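Local coordinates for probable glutathione S-transferase (Bordetella bronchiseptica RB50, PDB 3H1N), which is probably a glutathione S-transferase, an enzyme of the family that conjugates glutathione to electrophilic compounds, at residues I90-G95 with W110-Q115. Numbering follows the deposited sequence.
Sequences ILLFLG and WVNQLQ
Leu-91 sets one methyl, CD1, almost squarely over the flat face of the Gln-115 amide: CD1 lies 3.4 Å from the amide carbon CD of Gln-115. The methyl is nearly as near both heteroatoms, 3.5 Å from OE1 and 3.6 Å from NE2 of Gln-115, so the contact centres on the middle of the amide and is a van der Waals one. The two side chains cross at about a right angle. Gln-115 leaves its helix with CG anti to the backbone N (chi1 -175°) and then bends at chi2 (67°), which carries the amide alongside Leu-91; the last torsion, chi3 -139°, turns its face to the methyl. Its NE2 is hydrogen-bonded to OG of Ser-187, in helix 183-198, a bond that should limit rotation of the amide, and Tyr-183 of that helix packs against both Leu-91 and Gln-115. The helices belong to the two halves of a glutathione S-transferase fold: 87-97 is the last helix of the thioredoxin-like domain, 105-127 the first long helix of the all-helical domain, and this buried contact lies between them. One turn back along helix 105-127, Asn-112 meets Leu-92 in a looser way. CD1 of Leu-92 stands over a face of the Asn-112 amide, 4.1 Å from OD1 and 4.2 Å from CG of Asn-112. The CA atoms of Leu-92 and Asn-112, 6.6 Å apart, are the nearest between the two segments. ND2 of Asn-112 donates a hydrogen bond to OD1 of Asn-89 of the second subunit, and Leu-92 and Asn-112 of that subunit pack against Asn-112 and Leu-92 here.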
loop_
_atom_site.group_PDB
_atom_site.type_symbol
_atom_site.label_atom_id
_atom_site.label_comp_id
_atom_site.label_asym_id
_atom_site.label_seq_id
_atom_site.Cartn_x
_atom_site.Cartn_y
_atom_site.Cartn_z
ATOM N N ILE B 90 5.201 -9.322 -0.254
ATOM C CA ILE B 90 5.281 -10.786 -0.204
ATOM C C ILE B 90 4.772 -11.351 -1.529
ATOM O O ILE B 90 5.445 -12.164 -2.161
ATOM C CB ILE B 90 4.522 -11.374 1.014
ATOM C CG1 ILE B 90 5.181 -10.899 2.328
ATOM C CG2 ILE B 90 4.471 -12.909 0.940
ATOM C CD1 ILE B 90 4.288 -11.087 3.561
ATOM N N LEU B 91 3.620 -10.859 -1.982
ATOM C CA LEU B 91 2.989 -11.401 -3.190
ATOM C C LEU B 91 3.790 -11.076 -4.447
ATOM O O LEU B 91 3.914 -11.929 -5.318
ATOM C CB LEU B 91 1.540 -10.921 -3.317
ATOM C CG LEU B 91 0.526 -11.509 -2.329
ATOM C CD1 LEU B 91 -0.792 -10.712 -2.332
ATOM C CD2 LEU B 91 0.280 -12.986 -2.630
ATOM N N LEU B 92 4.342 -9.859 -4.525
ATOM C CA LEU B 92 5.282 -9.482 -5.588
ATOM C C LEU B 92 6.430 -10.512 -5.773
ATOM O O LEU B 92 6.800 -10.856 -6.907
ATOM C CB LEU B 92 5.880 -8.088 -5.316
ATOM C CG LEU B 92 6.800 -7.507 -6.395
ATOM C CD1 LEU B 92 6.013 -7.093 -7.633
ATOM C CD2 LEU B 92 7.637 -6.321 -5.837
ATOM N N PHE B 93 7.001 -10.971 -4.662
ATOM C CA PHE B 93 8.046 -11.988 -4.703
ATOM C C PHE B 93 7.505 -13.292 -5.286
ATOM O O PHE B 93 8.131 -13.890 -6.165
ATOM C CB PHE B 93 8.676 -12.224 -3.312
ATOM C CG PHE B 93 9.494 -13.480 -3.237
ATOM C CD1 PHE B 93 10.718 -13.570 -3.911
ATOM C CD2 PHE B 93 9.018 -14.590 -2.545
ATOM C CE1 PHE B 93 11.475 -14.750 -3.871
ATOM C CE2 PHE B 93 9.765 -15.796 -2.502
ATOM C CZ PHE B 93 10.993 -15.867 -3.160
ATOM N N LEU B 94 6.340 -13.721 -4.804
ATOM C CA LEU B 94 5.749 -14.977 -5.281
ATOM C C LEU B 94 5.393 -14.914 -6.756
ATOM O O LEU B 94 5.522 -15.913 -7.482
ATOM C CB LEU B 94 4.518 -15.355 -4.452
ATOM C CG LEU B 94 4.792 -15.501 -2.951
ATOM C CD1 LEU B 94 3.519 -15.839 -2.173
ATOM C CD2 LEU B 94 5.897 -16.547 -2.688
ATOM N N GLY B 95 4.947 -13.738 -7.189
ATOM C CA GLY B 95 4.633 -13.504 -8.595
ATOM C C GLY B 95 5.843 -13.633 -9.509
ATOM O O GLY B 95 5.744 -14.193 -10.605
ATOM N N TRP B 110 1.404 -3.990 -13.494
ATOM C CA TRP B 110 -0.062 -3.959 -13.519
ATOM C C TRP B 110 -0.643 -4.782 -12.376
ATOM O O TRP B 110 -1.519 -4.306 -11.650
ATOM C CB TRP B 110 -0.590 -4.422 -14.891
ATOM C CG TRP B 110 -2.089 -4.624 -15.043
ATOM C CD1 TRP B 110 -2.714 -5.755 -15.513
ATOM C CD2 TRP B 110 -3.135 -3.680 -14.753
ATOM N NE1 TRP B 110 -4.085 -5.569 -15.535
ATOM C CE2 TRP B 110 -4.367 -4.306 -15.079
ATOM C CE3 TRP B 110 -3.152 -2.366 -14.250
ATOM C CZ2 TRP B 110 -5.608 -3.665 -14.906
ATOM C CZ3 TRP B 110 -4.381 -1.721 -14.085
ATOM C CH2 TRP B 110 -5.596 -2.376 -14.409
ATOM N N VAL B 111 -0.144 -6.004 -12.202
ATOM C CA VAL B 111 -0.578 -6.846 -11.094
ATOM C C VAL B 111 -0.264 -6.203 -9.729
ATOM O O VAL B 111 -1.093 -6.253 -8.814
ATOM C CB VAL B 111 -0.045 -8.310 -11.225
ATOM C CG1 VAL B 111 -0.339 -9.138 -9.964
ATOM C CG2 VAL B 111 -0.701 -8.973 -12.423
ATOM N N ASN B 112 0.921 -5.609 -9.610
ATOM C CA ASN B 112 1.325 -4.949 -8.374
ATOM C C ASN B 112 0.381 -3.786 -8.022
ATOM O O ASN B 112 -0.079 -3.692 -6.877
ATOM C CB ASN B 112 2.787 -4.466 -8.449
ATOM C CG ASN B 112 3.320 -3.979 -7.102
ATOM O OD1 ASN B 112 3.135 -4.632 -6.078
ATOM N ND2 ASN B 112 4.010 -2.828 -7.108
ATOM N N GLN B 113 0.040 -2.949 -9.000
ATOM C CA GLN B 113 -0.876 -1.855 -8.692
ATOM C C GLN B 113 -2.290 -2.331 -8.396
ATOM O O GLN B 113 -2.955 -1.763 -7.539
ATOM C CB GLN B 113 -0.855 -0.729 -9.728
ATOM C CG GLN B 113 -1.556 -0.980 -11.034
ATOM C CD GLN B 113 -1.531 0.264 -11.917
ATOM O OE1 GLN B 113 -0.474 0.701 -12.340
ATOM N NE2 GLN B 113 -2.699 0.839 -12.179
ATOM N N LEU B 114 -2.740 -3.373 -9.087
ATOM C CA LEU B 114 -4.031 -3.976 -8.768
ATOM C C LEU B 114 -4.045 -4.471 -7.321
ATOM O O LEU B 114 -5.000 -4.211 -6.578
ATOM C CB LEU B 114 -4.346 -5.123 -9.720
ATOM C CG LEU B 114 -4.844 -4.766 -11.133
ATOM C CD1 LEU B 114 -4.815 -6.006 -12.041
ATOM C CD2 LEU B 114 -6.259 -4.129 -11.100
ATOM N N GLN B 115 -2.983 -5.175 -6.922
ATOM C CA GLN B 115 -2.859 -5.648 -5.538
ATOM C C GLN B 115 -2.851 -4.509 -4.519
ATOM O O GLN B 115 -3.486 -4.612 -3.468
ATOM C CB GLN B 115 -1.630 -6.564 -5.344
ATOM C CG GLN B 115 -1.519 -7.179 -3.921
ATOM C CD GLN B 115 -2.639 -8.173 -3.600
ATOM O OE1 GLN B 115 -3.178 -8.180 -2.476
ATOM N NE2 GLN B 115 -2.982 -9.018 -4.560
#